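Local atomic coordinates of twin-arginine translocation pathway signal (Rhodoferax ferrireducens, PDB entry 5IM2), a protein that probably serves as the extracytoplasmic solute-binding component of a TRAP transporter, and holds a copurified benzoate in the cleft between its lobes. Residues F123-V128 with A153-K158; Q161-Q166 with L265-A270; H168-F173 with G255-T260; K240-T245 with L311-T316. All blocks are in the same frame, centred on the assembly; numbering follows the deposited sequence.

Contact 2 lies across the chain's centre from contacts 3 and 4, and contact 1 across it from contact 4. Contacts 1 and 2, with centres 13 Å apart, touch directly: Phe157 and Ile126 of contact 1 pack on Val162 and Leu165 of contact 2, and Lys158 O meets Lys269 NZ at 2.7 Å in a probable hydrogen bond. Contact 3 follows contact 2 along the chain, 168-173 coming just after 161-166, yet its centre is about 25 Å away. It alone holds a pocket residue, His168, whose side chain is about 4 Å from benzoate. Contact 4, centred 19 Å from contact 3, is peripheral, with the side chain of Thr245 about 13 Å from the ligand.

Contact 1 (F123-V128 with A153-K158); sequences FPRIEV and ALDEFK
Arg125 and Glu156 run past each other in opposite directions, and this antiparallel passage lets each reach the other's base. The Glu156 carboxylate arrives at the backbone of 123-128, where its syn lone pairs take two successive amides: Arg125 N to OE2 at 2.9 Å and Ile126 N to OE1 at 2.8 Å. Arg125 NE also binds OE2, at 3.1 Å, but comes from above the carboxylate plane, so the two N-H groups reach that oxygen from different directions. A glutamate suits this place because its chain, leaving with CG anti to the backbone N (chi1 176°), is long enough to present both oxygens to the turn. Farther out, the guanidinium grips Asp155 end-on, NH2 to OD2 at 2.6 Å and NH1 to OD1 at 3.1 Å. The two planes are turned 52° apart, so the pairing is twisted. Ala153 CB lies over one guanidinium face, its small methyl permitting close approach. The three charged residues form a salt-bridge network joining the loop that precedes helix 138-152 to the turn that follows it, with a water bridging Arg125 NH2 and Glu156 OE2. Beside the carboxylate the contact turns apolar. Phe123 and Phe157 make an offset stack, their centroids 4.7 Å apart and planes 25° apart, with Phe157 CE1 over the Phe123 face. Ile126 CD1 reaches the edge of the Phe157 ring, 4.0 Å from CE2, while Tyr101 meets Phe123 edge-to-face and Met149 of helix 138-152 packs against both Ile126 and Phe157.

Contact 2 (Q161-Q166 with L265-A270); sequences QVLALQ and LAMNKA
Gln161 pairs with Met267 to open an antiparallel ladder, the two residues exchanging a reciprocal pair of backbone bonds: Gln161 N to Met267 O and Met267 N to Gln161 O, both 2.8 Å. Beyond its CB the glutamine chain bends, and being polar it fits a position only partly buried. Val162 follows as a non-hydrogen-bonded partner of Ala266, their CA atoms 4.5 Å apart, and both side chains emerge on the face where Phe157 packs against the valine. At Leu163 the register slips. Leu163 and Ala164 both face Leu265, a classic beta bulge, and Leu265 O accepts from Leu163 N at 2.9 Å and from Ala164 N at 3.3 Å. The first donor arrives nearly along the C=O axis, the second in the carbonyl plane on a lone pair, so one oxygen serves two amides. The bulge turns the Leu163 side chain toward strand 262-267: its CB meets Leu265 CD2 at 4.0 Å, and its branched end, CD1 and CD2 alike, rests on Met267 CB. Met267 itself runs on extended, a chi1 of -169° setting CG opposite the main-chain nitrogen and leading the sulfur away from this strand. Ala164 completes the register, its O receiving Leu265 N at 2.9 Å and its methyl lying 4.1 Å from Leu265 CB; helix 289-301 packs over that methyl. Strand 161-167 is the outermost strand of the five-stranded sheet within this chain, and because main-chain bonds supply the polar link across the ladder, the side chains beside it can be largely apolar.

Contact 3 (H168-F173 with G255-T260); sequences HGPGVF and GGALYT
Tyr259 lies against Gly171, its CE1 only 3.4 Å from Gly171 CA, and this is one of two tightly packed places. Glycine suits it because, having no side chain, it lets the phenol ring lie directly on the backbone. The same pair is tied by the backbone, Gly171 N giving a bond of 3.0 Å to Tyr259 O. In the other, Leu258 CD2 presses on the far end of the Phe173 ring, 3.4 Å from CZ, the two side chains crossing at about a right angle. Thr260 works from the other end: its OG1 leaves opposite its own amide nitrogen (chi1 -172°), and the hydroxyl lies over one face of the His168 ring and donates to His168 O at 2.8 Å, from above that carbonyl's plane. Packing is looser where waters intervene. One links His168 NE2 at 2.9 Å to Tyr259 OH; another joins Gly171 O to Leu258 N, bridging two backbone groups. Pro170, partly exposed, makes a lighter methylene-to-methyl touch with Ala257 CB. The contact lies where the chain passes from strand 161-167 to strand 171-175 and brings the loop before strand 262-267 alongside. His168 touches benzoate, and its ND1 donates in the ring plane to a lone pair of Gly169 O at 2.7 Å. That bond places a hydrogen on ND1 and, with the threonine hydroxyl over one face, is consistent with a held ring orientation at the pocket.

Contact 4 (K240-T245 with L311-T316); sequences KVHELT and LAHKNT
Asn315 ND2 donates to His242 O at 2.9 Å, lying in the carbonyl plane on a lone pair, with an N-H...O angle of 159°. The His313 ring instead spreads beneath the same oxygen, which sits 3.2 Å above its plane and toward the rim near ND1. That nitrogen is committed in its own plane, donating to Asn315 OD1 at 3.1 Å and 170°. The asparagine is therefore used at both ends, its oxygen fixing the imidazole and its amide nitrogen holding the short helix 241-244, a double task well suited to a carboxamide. His313 extends toward that helix. Glu243 CA lies over its face, a CH-pi contact 4.1 Å from the centroid, and Glu243 CG comes 3.7 Å from His313 NE2. The His242 ring turns its edge toward the His313 face, the planes 79° apart. Thr245 closes the helix internally, its hydroxyl donating to Val241 O at 2.7 Å. Lys314, with positive phi, forms the Schellman motif that ends helix 303-312 and redirects the chain through Asn315 into strand 316-320. This edge strand pairs with strand 247-251, where His248 also bonds Asn315 ND2, while Leu244 and Thr245 pack on helix 217-223 and Val241 on His174 of strand 171-175.

Contact 1 (F123-V128 with A153-K158)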
loop_
_atom_site.group_PDB
_atom_site.type_symbol
_atom_site.label_atom_id
_atom_site.label_comp_id
_atom_site.label_asym_id
_atom_site.label_seq_id
_atom_site.Cartn_x
_atom_site.Cartn_y
_atom_site.Cartn_z
ATOM N N PHE A 123 -2.018 -5.006 -12.754
ATOM C CA PHE A 123 -3.278 -4.873 -12.017
ATOM C C PHE A 123 -3.807 -3.452 -12.199
ATOM O O PHE A 123 -3.790 -2.635 -11.280
ATOM C CB PHE A 123 -3.101 -5.224 -10.541
ATOM C CG PHE A 123 -2.478 -6.542 -10.312
ATOM C CD1 PHE A 123 -3.201 -7.720 -10.531
ATOM C CD2 PHE A 123 -1.146 -6.645 -9.910
ATOM C CE1 PHE A 123 -2.623 -8.970 -10.332
ATOM C CE2 PHE A 123 -0.573 -7.882 -9.703
ATOM C CZ PHE A 123 -1.316 -9.057 -9.904
ATOM N N PRO A 124 -4.286 -3.123 -13.404
ATOM C CA PRO A 124 -4.618 -1.725 -13.689
ATOM C C PRO A 124 -5.821 -1.204 -12.937
ATOM O O PRO A 124 -5.840 -0.017 -12.601
ATOM C CB PRO A 124 -4.867 -1.731 -15.199
ATOM C CG PRO A 124 -5.248 -3.129 -15.530
ATOM C CD PRO A 124 -4.435 -3.981 -14.588
ATOM N N ARG A 125 -6.842 -2.017 -12.670
ATOM C CA ARG A 125 -8.066 -1.415 -12.133
ATOM C C ARG A 125 -7.972 -1.061 -10.644
ATOM O O ARG A 125 -8.621 -0.104 -10.192
ATOM C CB ARG A 125 -9.245 -2.351 -12.380
ATOM C CG ARG A 125 -9.669 -2.414 -13.810
ATOM C CD ARG A 125 -10.600 -3.559 -14.066
ATOM N NE ARG A 125 -9.864 -4.799 -14.166
ATOM C CZ ARG A 125 -10.387 -5.956 -14.565
ATOM N NH1 ARG A 125 -11.677 -6.049 -14.872
ATOM N NH2 ARG A 125 -9.617 -7.026 -14.639
ATOM N N ILE A 126 -7.179 -1.799 -9.856
ATOM C CA ILE A 126 -7.080 -1.482 -8.440
ATOM C C ILE A 126 -6.358 -0.155 -8.219
ATOM O O ILE A 126 -6.451 0.449 -7.137
ATOM C CB ILE A 126 -6.387 -2.626 -7.679
ATOM C CG1 ILE A 126 -6.594 -2.429 -6.186
ATOM C CG2 ILE A 126 -4.918 -2.717 -8.004
ATOM C CD1 ILE A 126 -5.905 -3.501 -5.320
ATOM N N GLU A 127 -5.647 0.322 -9.246
ATOM C CA GLU A 127 -4.874 1.555 -9.164
ATOM C C GLU A 127 -5.719 2.803 -8.930
ATOM O O GLU A 127 -5.155 3.855 -8.632
ATOM C CB GLU A 127 -4.091 1.800 -10.459
ATOM C CG GLU A 127 -2.985 0.870 -10.818
ATOM C CD GLU A 127 -2.376 1.249 -12.188
ATOM O OE1 GLU A 127 -3.070 1.890 -13.044
ATOM O OE2 GLU A 127 -1.206 0.906 -12.418
ATOM N N VAL A 128 -7.044 2.719 -9.067
ATOM C CA VAL A 128 -7.902 3.873 -8.845
ATOM C C VAL A 128 -7.666 4.439 -7.441
ATOM O O VAL A 128 -7.812 5.646 -7.202
ATOM C CB VAL A 128 -9.372 3.467 -9.093
ATOM C CG1 VAL A 128 -9.880 2.511 -8.021
ATOM C CG2 VAL A 128 -10.246 4.702 -9.235
ATOM N N ALA A 153 -14.287 -5.762 -10.485
ATOM C CA ALA A 153 -13.046 -6.192 -11.115
ATOM C C ALA A 153 -12.631 -7.538 -10.533
ATOM O O ALA A 153 -11.470 -7.758 -10.173
ATOM C CB ALA A 153 -11.943 -5.151 -10.931
ATOM N N LEU A 154 -13.580 -8.478 -10.483
ATOM C CA LEU A 154 -13.305 -9.774 -9.882
ATOM C C LEU A 154 -12.289 -10.565 -10.692
ATOM O O LEU A 154 -11.569 -11.394 -10.129
ATOM C CB LEU A 154 -14.610 -10.543 -9.722
ATOM C CG LEU A 154 -14.556 -11.873 -8.977
ATOM C CD1 LEU A 154 -14.128 -11.704 -7.518
ATOM C CD2 LEU A 154 -15.917 -12.523 -9.089
ATOM N N ASP A 155 -12.184 -10.307 -11.994
ATOM C CA ASP A 155 -11.251 -11.079 -12.810
ATOM C C ASP A 155 -9.808 -10.603 -12.684
ATOM O O ASP A 155 -8.909 -11.301 -13.154
ATOM C CB ASP A 155 -11.656 -11.016 -14.271
ATOM C CG ASP A 155 -11.701 -9.608 -14.775
ATOM O OD1 ASP A 155 -12.688 -8.903 -14.458
ATOM O OD2 ASP A 155 -10.742 -9.198 -15.457
ATOM N N GLU A 156 -9.555 -9.446 -12.060
ATOM C CA GLU A 156 -8.198 -8.900 -12.018
ATOM C C GLU A 156 -7.256 -9.768 -11.201
ATOM O O GLU A 156 -6.054 -9.833 -11.510
ATOM C CB GLU A 156 -8.208 -7.464 -11.454
ATOM C CG GLU A 156 -6.835 -6.805 -11.260
ATOM C CD GLU A 156 -6.853 -5.305 -11.564
ATOM O OE1 GLU A 156 -6.639 -4.479 -10.622
ATOM O OE2 GLU A 156 -7.104 -4.953 -12.740
ATOM N N PHE A 157 -7.770 -10.423 -10.164
ATOM C CA PHE A 157 -6.970 -11.289 -9.315
ATOM C C PHE A 157 -7.464 -12.731 -9.365
ATOM O O PHE A 157 -7.284 -13.478 -8.401
ATOM C CB PHE A 157 -6.995 -10.809 -7.868
ATOM C CG PHE A 157 -6.275 -9.488 -7.612
ATOM C CD1 PHE A 157 -4.884 -9.407 -7.639
ATOM C CD2 PHE A 157 -6.993 -8.347 -7.285
ATOM C CE1 PHE A 157 -4.240 -8.218 -7.371
ATOM C CE2 PHE A 157 -6.334 -7.139 -7.025
ATOM C CZ PHE A 157 -4.964 -7.086 -7.061
ATOM N N LYS A 158 -8.103 -13.131 -10.460
ATOM C CA LYS A 158 -8.800 -14.416 -10.478
ATOM C C LYS A 158 -7.851 -15.600 -10.452
ATOM O O LYS A 158 -8.311 -16.737 -10.258
ATOM C CB LYS A 158 -9.708 -14.520 -11.704
ATOM C CG LYS A 158 -8.974 -14.503 -13.036
ATOM C CD LYS A 158 -9.951 -14.678 -14.193
ATOM C CE LYS A 158 -9.225 -14.941 -15.496
ATOM N NZ LYS A 158 -9.458 -13.864 -16.495
HETATM O O HOH W 1 -6.761 -6.698 -14.823
#

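Contact 2 (Q161-Q166 with L265-A270)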
loop_
_atom_site.group_PDB
_atom_site.type_symbol
_atom_site.label_atom_id
_atom_site.label_comp_id
_atom_site.label_asym_id
_atom_site.label_seq_id
_atom_site.Cartn_x
_atom_site.Cartn_y
_atom_site.Cartn_z
ATOM N N GLN A 161 -6.592 -16.770 -4.744
ATOM C CA GLN A 161 -7.666 -16.573 -3.779
ATOM C C GLN A 161 -7.312 -15.337 -2.947
ATOM O O GLN A 161 -6.414 -15.378 -2.105
ATOM C CB GLN A 161 -7.833 -17.838 -2.932
ATOM C CG GLN A 161 -8.820 -17.755 -1.795
ATOM C CD GLN A 161 -10.246 -17.536 -2.230
ATOM O OE1 GLN A 161 -11.040 -16.972 -1.478
ATOM N NE2 GLN A 161 -10.594 -17.987 -3.412
ATOM N N VAL A 162 -7.990 -14.223 -3.205
ATOM C CA VAL A 162 -7.696 -13.001 -2.465
ATOM C C VAL A 162 -8.361 -13.061 -1.101
ATOM O O VAL A 162 -9.585 -13.234 -0.976
ATOM C CB VAL A 162 -8.112 -11.754 -3.245
ATOM C CG1 VAL A 162 -7.898 -10.467 -2.424
ATOM C CG2 VAL A 162 -7.264 -11.668 -4.516
ATOM N N LEU A 163 -7.535 -12.946 -0.072
ATOM C CA LEU A 163 -7.994 -12.936 1.300
ATOM C C LEU A 163 -8.311 -11.542 1.811
ATOM O O LEU A 163 -9.216 -11.405 2.636
ATOM C CB LEU A 163 -6.928 -13.571 2.199
ATOM C CG LEU A 163 -6.401 -14.932 1.757
ATOM C CD1 LEU A 163 -5.416 -15.515 2.797
ATOM C CD2 LEU A 163 -7.510 -15.938 1.513
ATOM N N ALA A 164 -7.589 -10.511 1.362
ATOM C CA ALA A 164 -7.796 -9.145 1.817
ATOM C C ALA A 164 -7.132 -8.180 0.854
ATOM O O ALA A 164 -6.206 -8.547 0.113
ATOM C CB ALA A 164 -7.273 -8.934 3.249
ATOM N N LEU A 165 -7.644 -6.939 0.877
ATOM C CA LEU A 165 -7.186 -5.805 0.076
ATOM C C LEU A 165 -7.192 -4.570 0.964
ATOM O O LEU A 165 -8.147 -4.377 1.717
ATOM C CB LEU A 165 -8.106 -5.558 -1.132
ATOM C CG LEU A 165 -8.039 -6.622 -2.204
ATOM C CD1 LEU A 165 -9.355 -6.606 -2.974
ATOM C CD2 LEU A 165 -6.829 -6.381 -3.131
ATOM N N GLN A 166 -6.154 -3.733 0.900
ATOM C CA GLN A 166 -6.072 -2.599 1.820
ATOM C C GLN A 166 -5.094 -1.550 1.305
ATOM O O GLN A 166 -4.404 -1.745 0.298
ATOM C CB GLN A 166 -5.702 -3.076 3.232
ATOM C CG GLN A 166 -4.536 -4.057 3.295
ATOM C CD GLN A 166 -3.322 -3.568 4.067
ATOM O OE1 GLN A 166 -2.487 -4.354 4.450
ATOM N NE2 GLN A 166 -3.200 -2.290 4.250
ATOM N N LEU A 265 -3.408 -9.347 0.060
ATOM C CA LEU A 265 -3.072 -10.553 0.793
ATOM C C LEU A 265 -3.685 -11.669 -0.034
ATOM O O LEU A 265 -4.917 -11.796 -0.080
ATOM C CB LEU A 265 -3.636 -10.535 2.217
ATOM C CG LEU A 265 -3.368 -11.732 3.114
ATOM C CD1 LEU A 265 -1.879 -11.808 3.438
ATOM C CD2 LEU A 265 -4.215 -11.591 4.368
ATOM N N ALA A 266 -2.843 -12.419 -0.728
ATOM C CA ALA A 266 -3.284 -13.403 -1.704
ATOM C C ALA A 266 -2.804 -14.818 -1.368
ATOM O O ALA A 266 -1.653 -15.019 -0.950
ATOM C CB ALA A 266 -2.777 -12.995 -3.103
ATOM N N MET A 267 -3.668 -15.807 -1.624
ATOM C CA MET A 267 -3.392 -17.217 -1.357
ATOM C C MET A 267 -3.418 -18.032 -2.639
ATOM O O MET A 267 -4.215 -17.765 -3.544
ATOM C CB MET A 267 -4.424 -17.780 -0.347
ATOM C CG MET A 267 -4.063 -19.132 0.166
ATOM S SD MET A 267 -5.147 -19.667 1.505
ATOM C CE MET A 267 -4.405 -21.264 1.803
ATOM N N ASN A 268 -2.533 -19.027 -2.722
ATOM C CA ASN A 268 -2.591 -20.013 -3.790
ATOM C C ASN A 268 -3.961 -20.689 -3.843
ATOM O O ASN A 268 -4.443 -21.218 -2.840
ATOM C CB ASN A 268 -1.492 -21.059 -3.562
ATOM C CG ASN A 268 -1.502 -22.141 -4.588
ATOM O OD1 ASN A 268 -1.977 -23.255 -4.335
ATOM N ND2 ASN A 268 -0.959 -21.846 -5.768
ATOM N N LYS A 269 -4.571 -20.722 -5.030
ATOM C CA LYS A 269 -5.918 -21.278 -5.174
ATOM C C LYS A 269 -5.949 -22.781 -4.896
ATOM O O LYS A 269 -6.863 -23.275 -4.223
ATOM C CB LYS A 269 -6.456 -20.979 -6.577
ATOM C CG LYS A 269 -7.982 -20.858 -6.659
ATOM C CD LYS A 269 -8.424 -19.810 -7.694
ATOM C CE LYS A 269 -7.674 -19.978 -9.006
ATOM N NZ LYS A 269 -8.422 -19.432 -10.179
ATOM N N ALA A 270 -4.978 -23.528 -5.415
ATOM C CA ALA A 270 -4.937 -24.964 -5.156
ATOM C C ALA A 270 -4.848 -25.255 -3.657
ATOM O O ALA A 270 -5.535 -26.147 -3.139
ATOM C CB ALA A 270 -3.747 -25.573 -5.898
#

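Contact 3 (H168-F173 with G255-T260)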
loop_
_atom_site.group_PDB
_atom_site.type_symbol
_atom_site.label_atom_id
_atom_site.label_comp_id
_atom_site.label_asym_id
_atom_site.label_seq_id
_atom_site.Cartn_x
_atom_site.Cartn_y
_atom_site.Cartn_z
ATOM N N HIS A 168 -2.518 1.967 2.827
ATOM C CA HIS A 168 -1.837 2.515 3.989
ATOM C C HIS A 168 -2.305 3.952 4.306
ATOM O O HIS A 168 -3.224 4.489 3.691
ATOM C CB HIS A 168 -0.304 2.382 3.839
ATOM C CG HIS A 168 0.336 3.131 2.691
ATOM N ND1 HIS A 168 0.197 4.494 2.491
ATOM C CD2 HIS A 168 1.197 2.703 1.734
ATOM C CE1 HIS A 168 0.902 4.855 1.426
ATOM N NE2 HIS A 168 1.549 3.795 0.968
ATOM N N GLY A 169 -1.696 4.555 5.353
ATOM C CA GLY A 169 -2.023 5.906 5.736
ATOM C C GLY A 169 -1.547 6.923 4.707
ATOM O O GLY A 169 -0.927 6.586 3.696
ATOM N N PRO A 170 -1.837 8.194 4.958
ATOM C CA PRO A 170 -1.504 9.220 3.956
ATOM C C PRO A 170 -0.017 9.272 3.644
ATOM O O PRO A 170 0.836 9.196 4.533
ATOM C CB PRO A 170 -1.988 10.518 4.604
ATOM C CG PRO A 170 -3.044 10.072 5.600
ATOM C CD PRO A 170 -2.581 8.742 6.100
ATOM N N GLY A 171 0.303 9.408 2.353
ATOM C CA GLY A 171 1.695 9.497 1.953
ATOM C C GLY A 171 2.376 10.770 2.435
ATOM O O GLY A 171 1.762 11.833 2.575
ATOM N N VAL A 172 3.683 10.656 2.712
ATOM C CA VAL A 172 4.498 11.757 3.214
ATOM C C VAL A 172 5.749 11.836 2.339
ATOM O O VAL A 172 6.213 10.823 1.812
ATOM C CB VAL A 172 4.851 11.519 4.715
ATOM C CG1 VAL A 172 5.817 12.538 5.267
ATOM C CG2 VAL A 172 3.590 11.461 5.570
ATOM N N PHE A 173 6.293 13.041 2.181
ATOM C CA PHE A 173 7.572 13.233 1.503
ATOM C C PHE A 173 8.720 13.207 2.509
ATOM O O PHE A 173 8.699 13.947 3.497
ATOM C CB PHE A 173 7.633 14.576 0.771
ATOM C CG PHE A 173 6.659 14.727 -0.358
ATOM C CD1 PHE A 173 6.678 13.850 -1.433
ATOM C CD2 PHE A 173 5.756 15.775 -0.364
ATOM C CE1 PHE A 173 5.784 13.997 -2.477
ATOM C CE2 PHE A 173 4.887 15.957 -1.426
ATOM C CZ PHE A 173 4.903 15.069 -2.481
ATOM N N GLY A 255 -6.685 18.957 4.063
ATOM C CA GLY A 255 -6.430 19.000 2.638
ATOM C C GLY A 255 -6.537 17.670 1.939
ATOM O O GLY A 255 -6.365 17.599 0.715
ATOM N N GLY A 256 -6.815 16.602 2.673
ATOM C CA GLY A 256 -6.828 15.277 2.082
ATOM C C GLY A 256 -5.476 14.599 2.130
ATOM O O GLY A 256 -4.526 15.039 2.778
ATOM N N ALA A 257 -5.422 13.459 1.445
ATOM C CA ALA A 257 -4.244 12.611 1.407
ATOM C C ALA A 257 -3.720 12.611 -0.014
ATOM O O ALA A 257 -4.432 12.213 -0.938
ATOM C CB ALA A 257 -4.579 11.187 1.846
ATOM N N LEU A 258 -2.470 13.008 -0.188
ATOM C CA LEU A 258 -1.931 13.104 -1.532
ATOM C C LEU A 258 -2.037 11.768 -2.264
ATOM O O LEU A 258 -2.477 11.718 -3.417
ATOM C CB LEU A 258 -0.474 13.572 -1.483
ATOM C CG LEU A 258 0.209 13.600 -2.867
ATOM C CD1 LEU A 258 -0.458 14.619 -3.747
ATOM C CD2 LEU A 258 1.667 13.928 -2.693
ATOM N N TYR A 259 -1.610 10.672 -1.629
ATOM C CA TYR A 259 -1.748 9.354 -2.243
ATOM C C TYR A 259 -1.758 8.287 -1.151
ATOM O O TYR A 259 -1.370 8.521 -0.007
ATOM C CB TYR A 259 -0.610 9.058 -3.264
ATOM C CG TYR A 259 0.633 8.567 -2.585
ATOM C CD1 TYR A 259 1.516 9.445 -1.989
ATOM C CD2 TYR A 259 0.881 7.207 -2.473
ATOM C CE1 TYR A 259 2.635 8.983 -1.293
ATOM C CE2 TYR A 259 1.999 6.735 -1.786
ATOM C CZ TYR A 259 2.863 7.629 -1.196
ATOM O OH TYR A 259 3.962 7.153 -0.508
ATOM N N THR A 260 -2.191 7.098 -1.548
ATOM C CA THR A 260 -1.910 5.871 -0.814
ATOM C C THR A 260 -1.598 4.772 -1.823
ATOM O O THR A 260 -1.825 4.911 -3.033
ATOM C CB THR A 260 -3.066 5.510 0.123
ATOM O OG1 THR A 260 -2.662 4.417 0.947
ATOM C CG2 THR A 260 -4.339 5.143 -0.636
HETATM O O HOH W 2 3.966 4.455 -0.400
HETATM O O HOH W 3 -0.893 12.801 2.274
#

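Contact 4 (K240-T245 with L311-T316)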
loop_
_atom_site.group_PDB
_atom_site.type_symbol
_atom_site.label_atom_id
_atom_site.label_comp_id
_atom_site.label_asym_id
_atom_site.label_seq_id
_atom_site.Cartn_x
_atom_site.Cartn_y
_atom_site.Cartn_z
ATOM N N LYS A 240 14.828 2.626 8.404
ATOM C CA LYS A 240 15.728 3.620 8.975
ATOM C C LYS A 240 15.783 4.858 8.088
ATOM O O LYS A 240 16.825 5.485 7.908
ATOM C CB LYS A 240 17.122 3.013 9.221
ATOM C CG LYS A 240 17.147 1.891 10.273
ATOM C CD LYS A 240 16.805 0.521 9.676
ATOM C CE LYS A 240 17.964 -0.069 8.866
ATOM N NZ LYS A 240 17.513 -1.082 7.857
ATOM N N VAL A 241 14.628 5.223 7.520
ATOM C CA VAL A 241 14.593 6.391 6.638
ATOM C C VAL A 241 14.677 7.691 7.431
ATOM O O VAL A 241 15.155 8.707 6.902
ATOM C CB VAL A 241 13.346 6.328 5.731
ATOM C CG1 VAL A 241 12.885 7.729 5.295
ATOM C CG2 VAL A 241 13.677 5.490 4.504
ATOM N N HIS A 242 14.280 7.685 8.702
ATOM C CA HIS A 242 14.484 8.869 9.527
ATOM C C HIS A 242 15.962 9.116 9.807
ATOM O O HIS A 242 16.325 10.228 10.202
ATOM C CB HIS A 242 13.721 8.739 10.844
ATOM C CG HIS A 242 14.189 7.609 11.705
ATOM N ND1 HIS A 242 14.099 6.291 11.317
ATOM C CD2 HIS A 242 14.740 7.603 12.939
ATOM C CE1 HIS A 242 14.578 5.521 12.275
ATOM N NE2 HIS A 242 14.975 6.292 13.272
ATOM N N GLU A 243 16.814 8.107 9.629
ATOM C CA GLU A 243 18.249 8.315 9.777
ATOM C C GLU A 243 18.906 8.747 8.476
ATOM O O GLU A 243 19.989 9.346 8.513
ATOM C CB GLU A 243 18.910 7.034 10.292
ATOM C CG GLU A 243 18.504 6.693 11.718
ATOM C CD GLU A 243 18.969 5.311 12.159
ATOM O OE1 GLU A 243 19.781 4.698 11.441
ATOM O OE2 GLU A 243 18.518 4.835 13.222
ATOM N N LEU A 244 18.258 8.478 7.338
ATOM C CA LEU A 244 18.811 8.761 6.017
ATOM C C LEU A 244 18.239 10.022 5.378
ATOM O O LEU A 244 18.704 10.412 4.298
ATOM C CB LEU A 244 18.565 7.555 5.089
ATOM C CG LEU A 244 19.138 6.220 5.599
ATOM C CD1 LEU A 244 18.550 5.016 4.889
ATOM C CD2 LEU A 244 20.648 6.226 5.433
ATOM N N THR A 245 17.243 10.656 6.000
ATOM C CA THR A 245 16.620 11.873 5.482
ATOM C C THR A 245 16.459 12.841 6.645
ATOM O O THR A 245 16.486 12.441 7.809
ATOM C CB THR A 245 15.251 11.600 4.803
ATOM O OG1 THR A 245 14.339 11.008 5.732
ATOM C CG2 THR A 245 15.389 10.696 3.578
ATOM N N LEU A 311 10.837 12.752 14.833
ATOM C CA LEU A 311 10.962 13.872 15.755
ATOM C C LEU A 311 12.077 13.627 16.756
ATOM O O LEU A 311 12.829 14.548 17.104
ATOM C CB LEU A 311 9.636 14.101 16.476
ATOM C CG LEU A 311 8.862 15.346 16.063
ATOM C CD1 LEU A 311 7.517 15.381 16.764
ATOM C CD2 LEU A 311 9.665 16.607 16.369
ATOM N N ALA A 312 12.205 12.389 17.228
ATOM C CA ALA A 312 13.243 12.079 18.204
ATOM C C ALA A 312 14.641 12.198 17.608
ATOM O O ALA A 312 15.599 12.523 18.324
ATOM C CB ALA A 312 13.023 10.670 18.754
ATOM N N HIS A 313 14.779 11.922 16.317
ATOM C CA HIS A 313 16.039 12.053 15.596
ATOM C C HIS A 313 16.376 13.507 15.264
ATOM O O HIS A 313 17.385 13.759 14.597
ATOM C CB HIS A 313 15.955 11.213 14.316
ATOM C CG HIS A 313 17.280 10.903 13.690
ATOM N ND1 HIS A 313 17.805 11.648 12.656
ATOM C CD2 HIS A 313 18.171 9.913 13.932
ATOM C CE1 HIS A 313 18.971 11.140 12.300
ATOM N NE2 HIS A 313 19.213 10.083 13.053
ATOM N N LYS A 314 15.558 14.465 15.707
ATOM C CA LYS A 314 15.794 15.888 15.462
ATOM C C LYS A 314 15.694 16.214 13.973
ATOM O O LYS A 314 16.540 16.905 13.404
ATOM C CB LYS A 314 17.150 16.333 16.025
ATOM C CG LYS A 314 17.388 15.952 17.454
ATOM C CD LYS A 314 16.373 16.583 18.393
ATOM C CE LYS A 314 16.410 15.894 19.753
ATOM N NZ LYS A 314 15.413 16.444 20.710
ATOM N N ASN A 315 14.646 15.705 13.342
ATOM C CA ASN A 315 14.347 16.025 11.957
ATOM C C ASN A 315 13.268 17.096 11.910
ATOM O O ASN A 315 12.549 17.328 12.884
ATOM C CB ASN A 315 13.888 14.775 11.192
ATOM C CG ASN A 315 15.003 13.770 10.988
ATOM O OD1 ASN A 315 16.131 13.987 11.426
ATOM N ND2 ASN A 315 14.697 12.663 10.307
ATOM N N THR A 316 13.144 17.732 10.750
ATOM C CA THR A 316 12.196 18.818 10.552
ATOM C C THR A 316 10.958 18.275 9.848
ATOM O O THR A 316 11.048 17.772 8.723
ATOM C CB THR A 316 12.832 19.948 9.744
ATOM O OG1 THR A 316 14.042 20.371 10.393
ATOM C CG2 THR A 316 11.882 21.138 9.632
#